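Local coordinates for HAD family phosphatase (Pseudomonas syringae pv. tomato, PDB 2ODA), which is a HAD-superfamily protein of a Pseudomonas-specific subfamily, probably a phosphatase-like hydrolase with a novel biochemical function, at residues Pro7-Gly12 / Met53-Ile58; Ser103-Cys108 / Ala124-Ile129. All blocks are in the same frame, centred on the assembly; numbering follows the deposited sequence.

Contact 1: Pro7-Gly12 / Met53-Ile58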
loop_
_atom_site.group_PDB
_atom_site.type_symbol
_atom_site.label_atom_id
_atom_site.label_comp_id
_atom_site.label_asym_id
_atom_site.label_seq_id
_atom_site.Cartn_x
_atom_site.Cartn_y
_atom_site.Cartn_z
ATOM N N PRO B 7 -7.510 5.036 10.435
ATOM C CA PRO B 7 -8.334 5.527 9.323
ATOM C C PRO B 7 -9.301 4.500 8.713
ATOM O O PRO B 7 -10.342 4.895 8.193
ATOM C CB PRO B 7 -7.312 5.986 8.287
ATOM C CG PRO B 7 -6.045 5.294 8.618
ATOM C CD PRO B 7 -6.098 4.841 10.052
ATOM N N ALA B 8 -8.978 3.211 8.793
ATOM C CA ALA B 8 -9.808 2.181 8.173
ATOM C C ALA B 8 -9.461 0.835 8.803
ATOM O O ALA B 8 -8.321 0.626 9.222
ATOM C CB ALA B 8 -9.570 2.127 6.667
ATOM N N LEU B 9 -10.446 -0.054 8.841
ATOM C CA LEU B 9 -10.250 -1.425 9.268
ATOM C C LEU B 9 -10.731 -2.384 8.190
ATOM O O LEU B 9 -11.830 -2.225 7.622
ATOM C CB LEU B 9 -10.966 -1.711 10.598
ATOM C CG LEU B 9 -10.635 -0.858 11.833
ATOM C CD1 LEU B 9 -11.543 -1.249 13.001
ATOM C CD2 LEU B 9 -9.171 -1.026 12.244
ATOM N N LEU B 10 -9.895 -3.377 7.900
ATOM C CA LEU B 10 -10.235 -4.458 6.966
ATOM C C LEU B 10 -10.450 -5.728 7.747
ATOM O O LEU B 10 -9.674 -6.008 8.661
ATOM C CB LEU B 10 -9.091 -4.672 5.980
ATOM C CG LEU B 10 -8.660 -3.412 5.218
ATOM C CD1 LEU B 10 -7.532 -3.789 4.241
ATOM C CD2 LEU B 10 -9.849 -2.751 4.479
ATOM N N PHE B 11 -11.481 -6.506 7.387
ATOM C CA PHE B 11 -11.769 -7.775 8.073
ATOM C C PHE B 11 -11.883 -8.906 7.074
ATOM O O PHE B 11 -12.532 -8.763 6.045
ATOM C CB PHE B 11 -13.135 -7.716 8.779
ATOM C CG PHE B 11 -13.195 -6.785 9.941
ATOM C CD1 PHE B 11 -13.553 -5.448 9.761
ATOM C CD2 PHE B 11 -12.957 -7.249 11.228
ATOM C CE1 PHE B 11 -13.641 -4.578 10.869
ATOM C CE2 PHE B 11 -13.057 -6.395 12.338
ATOM C CZ PHE B 11 -13.405 -5.060 12.145
ATOM N N GLY B 12 -11.293 -10.051 7.380
ATOM C CA GLY B 12 -11.730 -11.271 6.687
ATOM C C GLY B 12 -13.229 -11.479 6.948
ATOM O O GLY B 12 -13.747 -11.067 7.978
HETATM N N MSE B 53 -16.371 4.265 11.867
HETATM C CA MSE B 53 -15.092 3.690 11.384
HETATM C C MSE B 53 -15.312 3.095 9.978
HETATM O O MSE B 53 -16.167 2.221 9.815
HETATM C CB MSE B 53 -14.592 2.602 12.358
HETATM C CG MSE B 53 -13.280 1.888 11.931
HETATM SE SE MSE B 53 -11.741 3.122 11.748
HETATM C CE MSE B 53 -11.421 3.470 13.655
ATOM N N PRO B 54 -14.569 3.577 8.952
ATOM C CA PRO B 54 -14.661 2.894 7.657
ATOM C C PRO B 54 -14.148 1.461 7.759
ATOM O O PRO B 54 -13.008 1.230 8.181
ATOM C CB PRO B 54 -13.760 3.731 6.742
ATOM C CG PRO B 54 -13.713 5.110 7.426
ATOM C CD PRO B 54 -13.677 4.752 8.891
ATOM N N CYS B 55 -15.007 0.517 7.380
ATOM C CA CYS B 55 -14.695 -0.911 7.439
ATOM C C CYS B 55 -15.093 -1.553 6.133
ATOM O O CYS B 55 -16.126 -1.208 5.567
ATOM C CB CYS B 55 -15.467 -1.615 8.589
ATOM S SG CYS B 55 -15.086 -1.013 10.251
ATOM N N ALA B 56 -14.274 -2.496 5.663
ATOM C CA ALA B 56 -14.632 -3.329 4.521
ATOM C C ALA B 56 -14.291 -4.766 4.868
ATOM O O ALA B 56 -13.351 -4.999 5.646
ATOM C CB ALA B 56 -13.816 -2.937 3.298
ATOM N N TRP B 57 -15.006 -5.715 4.259
ATOM C CA TRP B 57 -14.628 -7.126 4.393
ATOM C C TRP B 57 -13.960 -7.658 3.143
ATOM O O TRP B 57 -14.227 -7.193 2.020
ATOM C CB TRP B 57 -15.815 -8.021 4.780
ATOM C CG TRP B 57 -16.926 -8.116 3.753
ATOM C CD1 TRP B 57 -18.096 -7.391 3.737
ATOM C CD2 TRP B 57 -16.994 -9.019 2.644
ATOM N NE1 TRP B 57 -18.872 -7.778 2.667
ATOM C CE2 TRP B 57 -18.227 -8.785 1.986
ATOM C CE3 TRP B 57 -16.118 -9.990 2.128
ATOM C CZ2 TRP B 57 -18.618 -9.493 0.836
ATOM C CZ3 TRP B 57 -16.500 -10.694 0.970
ATOM C CH2 TRP B 57 -17.743 -10.439 0.337
ATOM N N ILE B 58 -13.087 -8.641 3.358
ATOM C CA ILE B 58 -12.330 -9.273 2.285
ATOM C C ILE B 58 -12.536 -10.770 2.361
ATOM O O ILE B 58 -12.457 -11.353 3.440
ATOM C CB ILE B 58 -10.818 -8.999 2.458
ATOM C CG1 ILE B 58 -10.550 -7.508 2.276
ATOM C CG2 ILE B 58 -9.985 -9.853 1.489
ATOM C CD1 ILE B 58 -9.119 -7.107 2.605
#
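Leu9 meets Met53, present as selenomethionine, where the two side chains cross at about a right angle, with CD1 of Leu9 3.7 Å from CG of Met53. Met53 CG is anti to its backbone N (chi1 178°), and a bend at chi2 lays SE near the Pro7-Ala8 peptide. Next to it, CD of the Pro54 ring rests 3.4 Å from Pro7 O. On the face of Leu9 and Phe11, Cys55 SG lies in the plane of the Phe11 ring, 3.9 Å from its rim atom CE1 and 85° off the ring normal, a sulfur-aromatic contact at the edge. On the face of Leu10, Ala56 and Ile58, Leu10 sends its two methyls to different partners: CD2 comes 4.1 Å from Ala56 CB, and CD1 comes 4.0 Å from Ile58 CD1.

The alternation of faces is that of neighbouring parallel strands, here the first beta-alpha-beta crossover of a HAD-type Rossmann-like sheet, with 9-12 one of the two middle strands and helix 41-51 in the connection. Four backbone hydrogen bonds hold the register, from Leu9 N to Pro54 O (2.9 Å) through to Ile58 N and Phe11 O (2.7 Å). CA-H...O contacts accompany them, as between Trp57 CA and Phe11 O.

Behind this first shell, Leu48 of helix 41-51 packs on Leu9, Phe11 and Met53. The opposite face is covered by helix 91-99, whose Ala96 touches both Leu10 and Ile58. Leu10 and Gly12 bond onward through their backbones to strand 109-112, while Cys55 and Trp57 do so to Ile78.

Contact 2: Ser103-Cys108 / Ala124-Ile129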
loop_
_atom_site.group_PDB
_atom_site.type_symbol
_atom_site.label_atom_id
_atom_site.label_comp_id
_atom_site.label_asym_id
_atom_site.label_seq_id
_atom_site.Cartn_x
_atom_site.Cartn_y
_atom_site.Cartn_z
ATOM N N SER B 103 -7.053 7.739 2.465
ATOM C CA SER B 103 -6.084 8.727 1.986
ATOM C C SER B 103 -4.626 8.372 2.323
ATOM O O SER B 103 -3.700 8.883 1.681
ATOM C CB SER B 103 -6.457 10.129 2.478
ATOM O OG SER B 103 -6.250 10.240 3.887
ATOM N N GLN B 104 -4.417 7.537 3.345
ATOM C CA GLN B 104 -3.070 7.103 3.740
ATOM C C GLN B 104 -3.075 5.656 4.237
ATOM O O GLN B 104 -3.973 5.259 4.994
ATOM C CB GLN B 104 -2.506 7.958 4.889
ATOM C CG GLN B 104 -2.040 9.345 4.526
ATOM C CD GLN B 104 -3.150 10.385 4.614
ATOM O OE1 GLN B 104 -4.160 10.165 5.281
ATOM N NE2 GLN B 104 -2.960 11.528 3.951
ATOM N N LEU B 105 -2.045 4.893 3.852
ATOM C CA LEU B 105 -1.815 3.569 4.434
ATOM C C LEU B 105 -1.622 3.623 5.951
ATOM O O LEU B 105 -2.035 2.699 6.688
ATOM C CB LEU B 105 -0.546 2.951 3.809
ATOM C CG LEU B 105 -0.153 1.539 4.245
ATOM C CD1 LEU B 105 -1.248 0.535 3.866
ATOM C CD2 LEU B 105 1.153 1.124 3.626
ATOM N N GLU B 106 -0.949 4.674 6.421
ATOM C CA GLU B 106 -0.569 4.743 7.824
ATOM C C GLU B 106 -1.774 4.543 8.755
ATOM O O GLU B 106 -2.793 5.239 8.638
ATOM C CB GLU B 106 0.156 6.050 8.159
ATOM C CG GLU B 106 0.691 6.059 9.615
ATOM C CD GLU B 106 1.292 7.391 10.030
ATOM O OE1 GLU B 106 1.481 8.254 9.159
ATOM O OE2 GLU B 106 1.586 7.562 11.237
ATOM N N GLY B 107 -1.637 3.573 9.656
ATOM C CA GLY B 107 -2.649 3.278 10.668
ATOM C C GLY B 107 -3.746 2.320 10.248
ATOM O O GLY B 107 -4.590 1.948 11.078
ATOM N N CYS B 108 -3.775 1.925 8.970
ATOM C CA CYS B 108 -4.775 0.936 8.517
ATOM C C CYS B 108 -4.481 -0.453 9.102
ATOM O O CYS B 108 -3.319 -0.834 9.245
ATOM C CB CYS B 108 -4.845 0.882 6.992
ATOM S SG CYS B 108 -5.483 2.404 6.246
ATOM N N ALA B 124 1.042 -5.987 2.102
ATOM C CA ALA B 124 0.470 -4.698 1.682
ATOM C C ALA B 124 0.931 -3.544 2.593
ATOM O O ALA B 124 0.674 -2.367 2.305
ATOM C CB ALA B 124 -1.074 -4.790 1.649
ATOM N N GLY B 125 1.613 -3.885 3.682
ATOM C CA GLY B 125 2.185 -2.864 4.560
ATOM C C GLY B 125 1.298 -2.485 5.731
ATOM O O GLY B 125 1.561 -1.481 6.397
ATOM N N LEU B 126 0.241 -3.273 5.974
ATOM C CA LEU B 126 -0.712 -2.962 7.052
ATOM C C LEU B 126 -0.285 -3.484 8.422
ATOM O O LEU B 126 0.569 -4.373 8.538
ATOM C CB LEU B 126 -2.115 -3.517 6.719
ATOM C CG LEU B 126 -2.935 -2.657 5.734
ATOM C CD1 LEU B 126 -2.530 -2.965 4.306
ATOM C CD2 LEU B 126 -4.444 -2.889 5.891
ATOM N N TRP B 127 -0.891 -2.898 9.462
ATOM C CA TRP B 127 -0.940 -3.515 10.782
ATOM C C TRP B 127 -1.843 -4.740 10.667
ATOM O O TRP B 127 -2.809 -4.746 9.895
ATOM C CB TRP B 127 -1.536 -2.550 11.823
ATOM C CG TRP B 127 -0.575 -1.456 12.250
ATOM C CD1 TRP B 127 -0.499 -0.176 11.757
ATOM C CD2 TRP B 127 0.425 -1.563 13.259
ATOM N NE1 TRP B 127 0.504 0.527 12.412
ATOM C CE2 TRP B 127 1.091 -0.308 13.331
ATOM C CE3 TRP B 127 0.840 -2.604 14.103
ATOM C CZ2 TRP B 127 2.157 -0.073 14.213
ATOM C CZ3 TRP B 127 1.896 -2.370 14.992
ATOM C CH2 TRP B 127 2.537 -1.104 15.040
ATOM N N THR B 128 -1.532 -5.776 11.441
ATOM C CA THR B 128 -2.343 -7.014 11.428
ATOM C C THR B 128 -2.734 -7.491 12.821
ATOM O O THR B 128 -1.933 -7.443 13.745
ATOM C CB THR B 128 -1.625 -8.194 10.689
ATOM O OG1 THR B 128 -0.371 -8.477 11.315
ATOM C CG2 THR B 128 -1.352 -7.832 9.237
ATOM N N ILE B 129 -3.976 -7.952 12.952
ATOM C CA ILE B 129 -4.469 -8.567 14.175
ATOM C C ILE B 129 -4.932 -9.958 13.770
ATOM O O ILE B 129 -5.727 -10.093 12.840
ATOM C CB ILE B 129 -5.663 -7.770 14.806
ATOM C CG1 ILE B 129 -5.184 -6.365 15.217
ATOM C CG2 ILE B 129 -6.333 -8.590 15.983
ATOM C CD1 ILE B 129 -6.318 -5.326 15.581
#
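Leu105 overlaps the backbone from Ala124 to Leu126 with both methyls. CD1 lies 3.8 Å from CD1 of Leu126, while CD2 sits 3.8 Å from O of both Ala124 and Gly125. Its CB points toward 124-126, and CG, anti to the backbone N (chi1 -178°), comes 4.1 Å from Gly125 O. Gly125, at positive phi, closes the preceding helix with a Schellman motif and presents no side chain to Leu105.

Leu105 also begins a type II beta turn ending at Cys108, with Gly107 at its positive-phi position. At the end of the turn, Cys108 CB packs 3.9 Å from Leu126 CD2, and Cys108 O receives the backbone N of Trp127 at 3.2 Å, in the carbonyl plane but with N-H bent to 146°. The same oxygen lies in plane at the edge of the indole, 3.8 Å from CD1. The two segments meet at the N-terminal ends of strands 109-112 and 127-131, opposite the C-terminal strand ends where HAD active sites lie.

Leu97 backs Leu105 and Cys108, and Leu105 of the second subunit packs on Leu105. Trp94 NE1 bonds Ala124 O, so this buried carbonyl, against the Leu105 methyls, is satisfied from helix 91-99, as Cys108 O is by Trp127 N.

In the fold
Both contacts are buried and belong to one parallel sheet, but at different depths: contact 1 centres about 9 Å from the centre of the chain, contact 2 about 14 Å. Contact 1 is a ladder of strand pairing with side chains on two faces, and no other chain touches it. Contact 2 joins the loop before strand 109-112 to the start of strand 127-131 and the helix end before it, relies on apolar packing and one backbone bond, and lies beside the second subunit. Strand 109-112 stands between strands 9-12 and 127-131, and helix 91-99 packs on both contacts. They also touch, Leu10 CD1 lying 3.6 Å from Leu126 CD2, while the Pro7 ring packs on 103-108.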